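Beta-galactosidase (Trichoderma reesei, PDB 3OGV) probably hydrolyses terminal non-reducing beta-D-galactose residues in beta-D-galactosides, as a glycoprotein of glycosyl hydrolase family 35. Local coordinates at residues P49-V54 and I119-S124; V73-D78 and F95-F100; W290-C295 and S341-A346. One frame throughout, in Å; residues are numbered along the deposited sequence.

Contact 1 of 3, residues P49-V54 and I119-S124; sequences PFRLPV and INAEVS. With PTQ (2-phenylethyl 1-thio-beta-D-galactopyranoside), chain E.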
loop_
_atom_site.group_PDB
_atom_site.type_symbol
_atom_site.label_atom_id
_atom_site.label_comp_id
_atom_site.label_asym_id
_atom_site.label_seq_id
_atom_site.Cartn_x
_atom_site.Cartn_y
_atom_site.Cartn_z
ATOM N N PRO A 49 3.772 -5.579 5.188
ATOM C CA PRO A 49 4.940 -5.362 6.063
ATOM C C PRO A 49 6.251 -5.548 5.313
ATOM O O PRO A 49 7.235 -4.854 5.609
ATOM C CB PRO A 49 4.780 -6.443 7.172
ATOM C CG PRO A 49 3.748 -7.407 6.630
ATOM C CD PRO A 49 2.794 -6.584 5.703
ATOM N N PHE A 50 6.272 -6.357 4.260
ATOM C CA PHE A 50 7.517 -6.614 3.523
ATOM C C PHE A 50 7.910 -5.407 2.716
ATOM O O PHE A 50 9.051 -5.403 2.201
ATOM C CB PHE A 50 7.391 -7.945 2.695
ATOM C CG PHE A 50 6.237 -7.917 1.733
ATOM C CD1 PHE A 50 6.314 -7.322 0.517
ATOM C CD2 PHE A 50 5.004 -8.550 2.119
ATOM C CE1 PHE A 50 5.227 -7.298 -0.405
ATOM C CE2 PHE A 50 3.912 -8.513 1.244
ATOM C CZ PHE A 50 3.995 -7.895 0.021
ATOM N N ARG A 51 6.994 -4.438 2.448
ATOM C CA ARG A 51 7.295 -3.250 1.668
ATOM C C ARG A 51 7.840 -2.098 2.615
ATOM O O ARG A 51 8.079 -1.013 2.039
ATOM C CB ARG A 51 6.053 -2.820 0.863
ATOM C CG ARG A 51 5.968 -3.641 -0.392
ATOM C CD ARG A 51 4.639 -3.513 -1.163
ATOM N NE ARG A 51 4.747 -3.870 -2.568
ATOM C CZ ARG A 51 3.832 -4.498 -3.296
ATOM N NH1 ARG A 51 2.754 -5.095 -2.720
ATOM N NH2 ARG A 51 4.054 -4.609 -4.598
ATOM N N LEU A 52 8.031 -2.362 3.879
ATOM C CA LEU A 52 8.617 -1.355 4.792
ATOM C C LEU A 52 9.500 -2.090 5.750
ATOM O O LEU A 52 9.094 -2.564 6.814
ATOM C CB LEU A 52 7.522 -0.564 5.530
ATOM C CG LEU A 52 8.055 0.456 6.511
ATOM C CD1 LEU A 52 8.918 1.493 5.867
ATOM C CD2 LEU A 52 6.821 1.137 7.176
ATOM N N PRO A 53 10.813 -2.321 5.388
ATOM C CA PRO A 53 11.710 -3.179 6.170
ATOM C C PRO A 53 12.374 -2.404 7.289
ATOM O O PRO A 53 13.597 -2.475 7.534
ATOM C CB PRO A 53 12.745 -3.619 5.089
ATOM C CG PRO A 53 12.862 -2.401 4.187
ATOM C CD PRO A 53 11.392 -1.875 4.091
ATOM N N VAL A 54 11.515 -1.697 8.089
ATOM C CA VAL A 54 11.994 -0.866 9.247
ATOM C C VAL A 54 10.953 -1.206 10.340
ATOM O O VAL A 54 9.918 -0.543 10.406
ATOM C CB VAL A 54 12.028 0.636 8.946
ATOM C CG1 VAL A 54 12.473 1.399 10.223
ATOM C CG2 VAL A 54 12.926 0.974 7.757
ATOM N N ILE A 119 -0.360 -14.354 -3.729
ATOM C CA ILE A 119 -0.935 -13.069 -3.250
ATOM C C ILE A 119 -1.134 -12.079 -4.391
ATOM O O ILE A 119 -1.892 -11.102 -4.217
ATOM C CB ILE A 119 -0.098 -12.370 -2.150
ATOM C CG1 ILE A 119 1.352 -12.084 -2.643
ATOM C CG2 ILE A 119 -0.133 -13.251 -0.933
ATOM C CD1 ILE A 119 2.189 -11.144 -1.710
ATOM N N ASN A 120 -0.540 -12.279 -5.613
ATOM C CA ASN A 120 -0.631 -11.327 -6.718
ATOM C C ASN A 120 0.159 -10.032 -6.313
ATOM O O ASN A 120 1.402 -10.052 -6.257
ATOM C CB ASN A 120 -2.069 -11.071 -7.218
ATOM C CG ASN A 120 -2.111 -10.657 -8.624
ATOM O OD1 ASN A 120 -1.635 -11.413 -9.537
ATOM N ND2 ASN A 120 -2.649 -9.477 -8.977
ATOM N N ALA A 121 -0.573 -8.932 -5.901
ATOM C CA ALA A 121 0.035 -7.824 -5.086
ATOM C C ALA A 121 1.039 -6.996 -5.888
ATOM O O ALA A 121 1.747 -6.175 -5.245
ATOM C CB ALA A 121 0.662 -8.361 -3.791
ATOM N N GLU A 122 1.174 -7.188 -7.191
ATOM C CA GLU A 122 2.202 -6.524 -7.989
ATOM C C GLU A 122 3.588 -6.883 -7.449
ATOM O O GLU A 122 4.530 -6.043 -7.595
ATOM C CB GLU A 122 1.932 -5.007 -8.162
ATOM C CG GLU A 122 0.739 -4.736 -9.048
ATOM C CD GLU A 122 -0.602 -4.985 -8.387
ATOM O OE1 GLU A 122 -0.898 -4.371 -7.356
ATOM O OE2 GLU A 122 -1.414 -5.772 -8.935
ATOM N N VAL A 123 3.786 -8.046 -6.868
ATOM C CA VAL A 123 5.096 -8.506 -6.401
ATOM C C VAL A 123 5.626 -9.556 -7.434
ATOM O O VAL A 123 4.880 -10.164 -8.162
ATOM C CB VAL A 123 5.178 -9.048 -5.003
ATOM C CG1 VAL A 123 4.637 -7.992 -3.944
ATOM C CG2 VAL A 123 4.442 -10.395 -4.828
ATOM N N SER A 124 6.935 -9.704 -7.403
ATOM C CA SER A 124 7.589 -10.717 -8.325
ATOM C C SER A 124 6.969 -12.106 -8.020
ATOM O O SER A 124 6.845 -12.515 -6.877
ATOM C CB SER A 124 9.048 -10.783 -7.922
ATOM O OG SER A 124 9.731 -11.628 -8.900
HETATM C C1 PTQ E . -6.341 -7.549 -6.836
HETATM O O1 PTQ E . -5.721 -6.550 -7.685
HETATM S S1 PTQ E . -7.357 -8.589 -7.967
HETATM C C2 PTQ E . -5.372 -8.416 -6.107
HETATM O O2 PTQ E . -5.999 -9.304 -5.226
HETATM C C3 PTQ E . -4.272 -7.628 -5.393
HETATM O O3 PTQ E . -3.265 -8.491 -4.953
HETATM C C4 PTQ E . -3.741 -6.523 -6.284
HETATM O O4 PTQ E . -2.987 -7.201 -7.340
HETATM C C5 PTQ E . -4.790 -5.661 -6.892
HETATM O O5 PTQ E . -3.506 -3.721 -7.282
HETATM C C6 PTQ E . -4.461 -4.646 -7.937
HETATM C C7 PTQ E . -8.525 -7.369 -8.618
HETATM C C8 PTQ E . -9.311 -7.871 -9.800
HETATM C C9 PTQ E . -10.219 -6.838 -10.338
HETATM C C10 PTQ E . -9.771 -5.968 -11.325
HETATM C C11 PTQ E . -10.649 -4.955 -11.766
HETATM C C12 PTQ E . -11.937 -4.842 -11.198
HETATM C C13 PTQ E . -12.314 -5.707 -10.200
HETATM C C14 PTQ E . -11.474 -6.642 -9.744
#
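R51 reaches across to the backbone of A121 and holds one carbonyl oxygen with both terminal nitrogens: NH1 and NH2 each donate to A121 O at 2.9 Å. The oxygen lies in the guanidinium plane, at the end of the group, and both donors lie in the carbonyl plane, so the fork is flat although each N-H is bent (141° and 146°). V123 CG1 rests over one guanidinium face, 3.5 Å from R51 NH2. Beside this, F50 CE1 touches V123 CG1 at 3.7 Å and F50 CZ meets I119 CD1 at 4.1 Å. The R51 chain runs extended from CG to NE (chi3 158°), which carries its head to the type I' turn N120-V123. H48 takes NH1 and N329 takes NE, while Y342 offers a cation-pi contact. The gripped turn faces the galactose of PTQ: N120 ND2 donates to O4 and A121 N to O3, and the E122 carboxylate accepts from O4 at OE2 and from O5 at OE1, OE1 also bonding Y342. A leucine in place of R51 would probably leave A121 O without its paired donors and the turn freer to shift. Because the grip falls on the same residue whose N-H binds the sugar, the buried arginine is a second-shell group that positions a first-shell one, and its charge would probably polarise the A121 carbonyl.

Contact 2 of 3, residues V73-D78 and F95-F100; sequences VSFYVD and FSLEPF. With PTQ (2-phenylethyl 1-thio-beta-D-galactopyranoside), chain E.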
loop_
_atom_site.group_PDB
_atom_site.type_symbol
_atom_site.label_atom_id
_atom_site.label_comp_id
_atom_site.label_asym_id
_atom_site.label_seq_id
_atom_site.Cartn_x
_atom_site.Cartn_y
_atom_site.Cartn_z
ATOM N N VAL A 73 -6.304 -3.544 9.957
ATOM C CA VAL A 73 -5.347 -3.559 8.809
ATOM C C VAL A 73 -5.366 -4.988 8.195
ATOM O O VAL A 73 -5.376 -5.952 8.939
ATOM C CB VAL A 73 -3.950 -3.106 9.316
ATOM C CG1 VAL A 73 -2.785 -3.553 8.353
ATOM C CG2 VAL A 73 -3.931 -1.558 9.448
ATOM N N SER A 74 -5.333 -4.926 6.884
ATOM C CA SER A 74 -5.188 -6.165 6.105
ATOM C C SER A 74 -3.780 -6.248 5.555
ATOM O O SER A 74 -3.280 -5.221 5.070
ATOM C CB SER A 74 -6.284 -6.145 5.028
ATOM O OG SER A 74 -6.083 -7.163 4.036
ATOM N N PHE A 75 -3.146 -7.444 5.574
ATOM C CA PHE A 75 -1.794 -7.542 5.075
ATOM C C PHE A 75 -1.550 -8.817 4.344
ATOM O O PHE A 75 -2.096 -9.873 4.692
ATOM C CB PHE A 75 -0.765 -7.446 6.244
ATOM C CG PHE A 75 -0.772 -8.616 7.189
ATOM C CD1 PHE A 75 -1.663 -8.731 8.253
ATOM C CD2 PHE A 75 0.281 -9.605 7.095
ATOM C CE1 PHE A 75 -1.637 -9.808 9.124
ATOM C CE2 PHE A 75 0.270 -10.691 7.976
ATOM C CZ PHE A 75 -0.654 -10.814 9.021
ATOM N N TYR A 76 -0.727 -8.729 3.313
ATOM C CA TYR A 76 -0.111 -9.912 2.652
ATOM C C TYR A 76 1.127 -10.335 3.313
ATOM O O TYR A 76 1.895 -9.522 3.909
ATOM C CB TYR A 76 0.137 -9.633 1.172
ATOM C CG TYR A 76 -1.045 -9.582 0.247
ATOM C CD1 TYR A 76 -2.055 -10.612 0.247
ATOM C CD2 TYR A 76 -1.166 -8.641 -0.769
ATOM C CE1 TYR A 76 -3.091 -10.572 -0.694
ATOM C CE2 TYR A 76 -2.141 -8.585 -1.697
ATOM C CZ TYR A 76 -3.136 -9.610 -1.630
ATOM O OH TYR A 76 -4.144 -9.516 -2.543
ATOM N N VAL A 77 1.528 -11.616 3.099
ATOM C CA VAL A 77 2.885 -12.126 3.333
ATOM C C VAL A 77 3.414 -12.642 1.993
ATOM O O VAL A 77 2.657 -13.254 1.227
ATOM C CB VAL A 77 2.883 -13.276 4.311
ATOM C CG1 VAL A 77 4.264 -13.785 4.606
ATOM C CG2 VAL A 77 2.181 -12.803 5.662
ATOM N N ASP A 78 4.652 -12.235 1.635
ATOM C CA ASP A 78 5.295 -12.613 0.331
ATOM C C ASP A 78 6.205 -13.828 0.511
ATOM O O ASP A 78 7.310 -13.780 1.108
ATOM C CB ASP A 78 6.062 -11.406 -0.155
ATOM C CG ASP A 78 6.683 -11.619 -1.502
ATOM O OD1 ASP A 78 6.611 -12.711 -2.116
ATOM O OD2 ASP A 78 7.230 -10.592 -2.066
ATOM N N PHE A 95 12.362 -9.627 8.329
ATOM C CA PHE A 95 11.318 -10.475 7.771
ATOM C C PHE A 95 10.408 -11.065 8.890
ATOM O O PHE A 95 9.427 -11.744 8.506
ATOM C CB PHE A 95 11.961 -11.596 6.927
ATOM C CG PHE A 95 12.687 -11.053 5.727
ATOM C CD1 PHE A 95 12.052 -10.491 4.708
ATOM C CD2 PHE A 95 14.104 -11.039 5.750
ATOM C CE1 PHE A 95 12.735 -9.904 3.604
ATOM C CE2 PHE A 95 14.805 -10.396 4.668
ATOM C CZ PHE A 95 14.120 -9.917 3.632
ATOM N N SER A 96 10.652 -10.788 10.142
ATOM C CA SER A 96 9.773 -11.258 11.186
ATOM C C SER A 96 8.478 -10.449 11.186
ATOM O O SER A 96 8.493 -9.215 11.032
ATOM C CB SER A 96 10.446 -11.027 12.509
ATOM O OG SER A 96 9.592 -11.410 13.584
ATOM N N LEU A 97 7.365 -11.138 11.385
ATOM C CA LEU A 97 6.056 -10.417 11.615
ATOM C C LEU A 97 5.891 -10.028 13.051
ATOM O O LEU A 97 4.915 -9.271 13.363
ATOM C CB LEU A 97 4.880 -11.278 11.165
ATOM C CG LEU A 97 4.729 -11.511 9.679
ATOM C CD1 LEU A 97 3.650 -12.531 9.419
ATOM C CD2 LEU A 97 4.272 -10.169 9.021
ATOM N N GLU A 98 6.751 -10.444 13.965
ATOM C CA GLU A 98 6.486 -10.180 15.424
ATOM C C GLU A 98 6.375 -8.661 15.698
ATOM O O GLU A 98 5.455 -8.249 16.415
ATOM C CB GLU A 98 7.491 -10.883 16.293
ATOM C CG GLU A 98 7.351 -12.434 16.163
ATOM C CD GLU A 98 5.952 -12.905 16.249
ATOM O OE1 GLU A 98 5.169 -12.430 17.207
ATOM O OE2 GLU A 98 5.609 -13.677 15.287
ATOM N N PRO A 99 7.259 -7.800 15.154
ATOM C CA PRO A 99 7.074 -6.379 15.433
ATOM C C PRO A 99 5.873 -5.805 14.784
ATOM O O PRO A 99 5.336 -4.774 15.310
ATOM C CB PRO A 99 8.317 -5.703 14.793
ATOM C CG PRO A 99 9.354 -6.890 14.774
ATOM C CD PRO A 99 8.519 -8.109 14.412
ATOM N N PHE A 100 5.345 -6.392 13.705
ATOM C CA PHE A 100 4.162 -5.936 13.047
ATOM C C PHE A 100 2.947 -6.265 13.970
ATOM O O PHE A 100 2.088 -5.397 14.224
ATOM C CB PHE A 100 4.024 -6.621 11.662
ATOM C CG PHE A 100 2.912 -6.075 10.803
ATOM C CD1 PHE A 100 3.064 -4.840 10.192
ATOM C CD2 PHE A 100 1.741 -6.801 10.580
ATOM C CE1 PHE A 100 2.077 -4.377 9.314
ATOM C CE2 PHE A 100 0.754 -6.300 9.741
ATOM C CZ PHE A 100 0.982 -5.135 9.078
HETATM C C1 PTQ E . -6.341 -7.549 -6.836
HETATM O O1 PTQ E . -5.721 -6.550 -7.685
HETATM S S1 PTQ E . -7.357 -8.589 -7.967
HETATM C C2 PTQ E . -5.372 -8.416 -6.107
HETATM O O2 PTQ E . -5.999 -9.304 -5.226
HETATM C C3 PTQ E . -4.272 -7.628 -5.393
HETATM O O3 PTQ E . -3.265 -8.491 -4.953
HETATM C C4 PTQ E . -3.741 -6.523 -6.284
HETATM O O4 PTQ E . -2.987 -7.201 -7.340
HETATM C C5 PTQ E . -4.790 -5.661 -6.892
HETATM O O5 PTQ E . -3.506 -3.721 -7.282
HETATM C C6 PTQ E . -4.461 -4.646 -7.937
HETATM C C7 PTQ E . -8.525 -7.369 -8.618
HETATM C C8 PTQ E . -9.311 -7.871 -9.800
HETATM C C9 PTQ E . -10.219 -6.838 -10.338
HETATM C C10 PTQ E . -9.771 -5.968 -11.325
HETATM C C11 PTQ E . -10.649 -4.955 -11.766
HETATM C C12 PTQ E . -11.937 -4.842 -11.198
HETATM C C13 PTQ E . -12.314 -5.707 -10.200
HETATM C C14 PTQ E . -11.474 -6.642 -9.744
#
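F75 and F100 meet as a T-shaped pair, the edge of F100 directed at a face of F75, with centroids 5.2 Å apart and planes at 64°. Followed outward, the F75 side chain begins with CB, which lies 4.0 Å from F100 CE2 and almost as close to F100 CZ. CG and CD1 come next beneath the same F100 edge, F75 CD1 lying 3.7 Å from F100 CE2, which sits above the ring and toward its rim. On the other branch, F75 CE2 meets both methyls of L97, CD1 at 4.1 Å and CD2 slightly farther. F75 CG stands between the backbone N and the carbonyl carbon (chi1 68°), which sets one face of the ring under the F100 edge and brings its CE2 corner to L97. Each helix-side residue has a second apolar partner: F100 CZ packs on V73 CG1 at 4.1 Å, and L97 CD1 on V77 CG2 at 4.0 Å. F100 also meets the rings of Y58 and F62, of helix 58-66, while I157 of helix 144-163 touches V77 and L97. At the start of helix 98-107, S96 OG accepts from E98 N at 3.0 Å, a capping bond. Y76, between F75 and V77, instead sends its hydroxyl to the galactose, accepting from PTQ O3 at 2.8 Å. Residues of strand 72-76 thus alternate between helix layer and barrel interior, the arrangement of a beta-alpha unit in a TIM barrel, with the substrate pocket at the C-terminal end of the strand.

Contact 3 of 3, residues W290-C295 and S341-A346; sequences WGFEQC and SYDYGA. With MAN (alpha-D-mannopyranose), chain C; PTQ (2-phenylethyl 1-thio-beta-D-galactopyranoside), chain E.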
loop_
_atom_site.group_PDB
_atom_site.type_symbol
_atom_site.label_atom_id
_atom_site.label_comp_id
_atom_site.label_asym_id
_atom_site.label_seq_id
_atom_site.Cartn_x
_atom_site.Cartn_y
_atom_site.Cartn_z
ATOM N N TRP A 290 2.238 6.786 -15.651
ATOM C CA TRP A 290 1.831 8.198 -15.486
ATOM C C TRP A 290 2.402 8.799 -14.214
ATOM O O TRP A 290 2.298 10.028 -14.023
ATOM C CB TRP A 290 0.254 8.298 -15.470
ATOM C CG TRP A 290 -0.285 7.735 -16.705
ATOM C CD1 TRP A 290 -0.892 6.511 -16.888
ATOM C CD2 TRP A 290 -0.201 8.359 -17.996
ATOM N NE1 TRP A 290 -1.194 6.362 -18.233
ATOM C CE2 TRP A 290 -0.733 7.449 -18.939
ATOM C CE3 TRP A 290 0.340 9.578 -18.449
ATOM C CZ2 TRP A 290 -0.803 7.751 -20.357
ATOM C CZ3 TRP A 290 0.279 9.858 -19.857
ATOM C CH2 TRP A 290 -0.265 8.943 -20.772
ATOM N N GLY A 291 2.948 7.978 -13.299
ATOM C CA GLY A 291 3.383 8.396 -11.988
ATOM C C GLY A 291 2.259 8.335 -10.949
ATOM O O GLY A 291 1.084 8.576 -11.307
ATOM N N PHE A 292 2.620 8.097 -9.744
ATOM C CA PHE A 292 1.589 7.959 -8.682
ATOM C C PHE A 292 0.950 9.245 -8.242
ATOM O O PHE A 292 -0.142 9.203 -7.669
ATOM C CB PHE A 292 2.196 7.197 -7.510
ATOM C CG PHE A 292 2.409 5.700 -7.765
ATOM C CD1 PHE A 292 1.337 4.877 -8.106
ATOM C CD2 PHE A 292 3.679 5.129 -7.664
ATOM C CE1 PHE A 292 1.437 3.498 -8.328
ATOM C CE2 PHE A 292 3.838 3.729 -7.901
ATOM C CZ PHE A 292 2.717 2.920 -8.214
ATOM N N GLU A 293 1.547 10.399 -8.547
ATOM C CA GLU A 293 0.788 11.640 -8.301
ATOM C C GLU A 293 -0.424 11.683 -9.155
ATOM O O GLU A 293 -1.573 12.029 -8.675
ATOM C CB GLU A 293 1.654 12.858 -8.611
ATOM C CG GLU A 293 1.173 13.999 -7.808
ATOM C CD GLU A 293 1.326 13.856 -6.272
ATOM O OE1 GLU A 293 1.894 12.888 -5.480
ATOM O OE2 GLU A 293 0.748 14.767 -5.788
ATOM N N GLN A 294 -0.356 11.284 -10.423
ATOM C CA GLN A 294 -1.474 11.265 -11.310
ATOM C C GLN A 294 -2.498 10.142 -10.862
ATOM O O GLN A 294 -3.735 10.359 -10.854
ATOM C CB GLN A 294 -1.062 11.027 -12.740
ATOM C CG GLN A 294 -2.085 11.376 -13.701
ATOM C CD GLN A 294 -1.555 11.778 -15.102
ATOM O OE1 GLN A 294 -0.674 12.724 -15.302
ATOM N NE2 GLN A 294 -2.122 11.142 -16.068
ATOM N N CYS A 295 -2.022 8.988 -10.304
ATOM C CA CYS A 295 -2.961 8.020 -9.768
ATOM C C CYS A 295 -3.730 8.637 -8.571
ATOM O O CYS A 295 -4.903 8.318 -8.395
ATOM C CB CYS A 295 -2.209 6.767 -9.336
ATOM S SG CYS A 295 -1.438 5.903 -10.751
ATOM N N SER A 341 8.645 2.275 -6.979
ATOM C CA SER A 341 7.659 2.820 -6.008
ATOM C C SER A 341 6.427 1.915 -5.989
ATOM O O SER A 341 5.933 1.478 -7.013
ATOM C CB SER A 341 7.319 4.175 -6.572
ATOM O OG SER A 341 6.340 4.800 -5.675
ATOM N N TYR A 342 5.852 1.824 -4.785
ATOM C CA TYR A 342 4.461 1.256 -4.688
ATOM C C TYR A 342 3.607 2.314 -3.896
ATOM O O TYR A 342 2.772 1.965 -3.081
ATOM C CB TYR A 342 4.431 -0.127 -3.982
ATOM C CG TYR A 342 3.171 -0.905 -4.310
ATOM C CD1 TYR A 342 2.813 -1.183 -5.589
ATOM C CD2 TYR A 342 2.365 -1.381 -3.236
ATOM C CE1 TYR A 342 1.670 -2.018 -5.904
ATOM C CE2 TYR A 342 1.254 -2.216 -3.519
ATOM C CZ TYR A 342 0.932 -2.473 -4.805
ATOM O OH TYR A 342 -0.139 -3.338 -5.065
ATOM N N ASP A 343 3.832 3.607 -4.185
ATOM C CA ASP A 343 2.995 4.623 -3.470
ATOM C C ASP A 343 1.525 4.392 -3.745
ATOM O O ASP A 343 0.723 4.612 -2.807
ATOM C CB ASP A 343 3.451 6.011 -3.981
ATOM C CG ASP A 343 2.502 7.171 -3.425
ATOM O OD1 ASP A 343 2.969 7.713 -2.383
ATOM O OD2 ASP A 343 1.506 7.400 -4.055
ATOM N N TYR A 344 1.181 3.916 -4.898
ATOM C CA TYR A 344 -0.173 3.497 -5.230
ATOM C C TYR A 344 -1.175 4.692 -5.312
ATOM O O TYR A 344 -2.303 4.498 -5.653
ATOM C CB TYR A 344 -0.742 2.433 -4.227
ATOM C CG TYR A 344 -1.706 1.455 -4.852
ATOM C CD1 TYR A 344 -1.222 0.324 -5.569
ATOM C CD2 TYR A 344 -3.092 1.587 -4.668
ATOM C CE1 TYR A 344 -2.123 -0.619 -6.098
ATOM C CE2 TYR A 344 -3.989 0.653 -5.196
ATOM C CZ TYR A 344 -3.507 -0.397 -5.929
ATOM O OH TYR A 344 -4.402 -1.279 -6.448
ATOM N N GLY A 345 -0.664 5.953 -5.168
ATOM C CA GLY A 345 -1.646 7.070 -5.045
ATOM C C GLY A 345 -2.433 6.951 -3.713
ATOM O O GLY A 345 -3.508 7.610 -3.655
ATOM N N ALA A 346 -1.962 6.229 -2.761
ATOM C CA ALA A 346 -2.771 5.887 -1.524
ATOM C C ALA A 346 -2.967 7.113 -0.613
ATOM O O ALA A 346 -2.244 8.141 -0.703
ATOM C CB ALA A 346 -2.126 4.761 -0.757
HETATM C C1 MAN C . 0.133 1.681 -22.813
HETATM C C2 MAN C . -1.225 1.067 -22.354
HETATM C C3 MAN C . -2.042 2.253 -21.807
HETATM C C4 MAN C . -1.274 3.116 -20.777
HETATM C C5 MAN C . 0.081 3.578 -21.302
HETATM C C6 MAN C . 1.010 4.083 -20.201
HETATM O O2 MAN C . -0.954 0.213 -21.224
HETATM O O3 MAN C . -3.269 1.728 -21.311
HETATM O O4 MAN C . -2.006 4.284 -20.398
HETATM O O5 MAN C . 0.835 2.415 -21.798
HETATM O O6 MAN C . 1.208 3.203 -19.056
HETATM C C1 PTQ E . -6.341 -7.549 -6.836
HETATM O O1 PTQ E . -5.721 -6.550 -7.685
HETATM S S1 PTQ E . -7.357 -8.589 -7.967
HETATM C C2 PTQ E . -5.372 -8.416 -6.107
HETATM O O2 PTQ E . -5.999 -9.304 -5.226
HETATM C C3 PTQ E . -4.272 -7.628 -5.393
HETATM O O3 PTQ E . -3.265 -8.491 -4.953
HETATM C C4 PTQ E . -3.741 -6.523 -6.284
HETATM O O4 PTQ E . -2.987 -7.201 -7.340
HETATM C C5 PTQ E . -4.790 -5.661 -6.892
HETATM O O5 PTQ E . -3.506 -3.721 -7.282
HETATM C C6 PTQ E . -4.461 -4.646 -7.937
HETATM C C7 PTQ E . -8.525 -7.369 -8.618
HETATM C C8 PTQ E . -9.311 -7.871 -9.800
HETATM C C9 PTQ E . -10.219 -6.838 -10.338
HETATM C C10 PTQ E . -9.771 -5.968 -11.325
HETATM C C11 PTQ E . -10.649 -4.955 -11.766
HETATM C C12 PTQ E . -11.937 -4.842 -11.198
HETATM C C13 PTQ E . -12.314 -5.707 -10.200
HETATM C C14 PTQ E . -11.474 -6.642 -9.744
#
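This is a buried packing contact in the TIM-barrel domain, where the first turn of helix 292-298 lies against the loop between strand 318-321 and helix 357-369. F292 is its centre, laid on the type I' turn D343-A346. Y344 N sits 3.3 Å above the middle of the F292 ring, and S341 O approaches the ring edge, 3.2 Å from F292 CE2. CG of F292 lies beside the backbone N (chi1 -73°), which turns the ring into the loop. The loop is folded by its own side chains: S341 OG accepts from D343 N in an ST turn, and D343 OD2 from G345 N in an Asx turn, on the anti side of the carboxylate and 30° out of its plane. R356 forms a salt bridge with D343 OD2, and S341 OG also bonds E350. G345 comes close to the helix, its CA 3.7 Å from F292 O, and a CB there would be tight against C295, the residue disulfide-bonded to C246. Away from the helix, Y344 CD1 lies over one face of the Y342 ring, toward its rim. Y342 OH bonds E122, while Y344 OH donates to PTQ O5 at 2.7 Å, with O5 at the edge of the Y344 ring and in its plane.

Overall arrangement
All three contacts belong to the family 35 catalytic barrel and touch the galactose of PTQ, each supplying residues to one pocket that E278 and N179 complete. Contact 2 is nested along the chain inside the loop closed by contact 1, their centres about 9 Å apart; A121 CB lies 3.5 Å from Y76 CE2. Contact 3 follows later in the sequence, centred about 16 Å from contact 1, yet joins it through the hydrogen bond between Y342 OH and E122 OE1, 2.6 Å long. Contacts 2 and 3 do not touch, their nearest atoms being about 7 Å apart, and meet through the sugar: Y76 accepts from O3 while Y344 donates to O5.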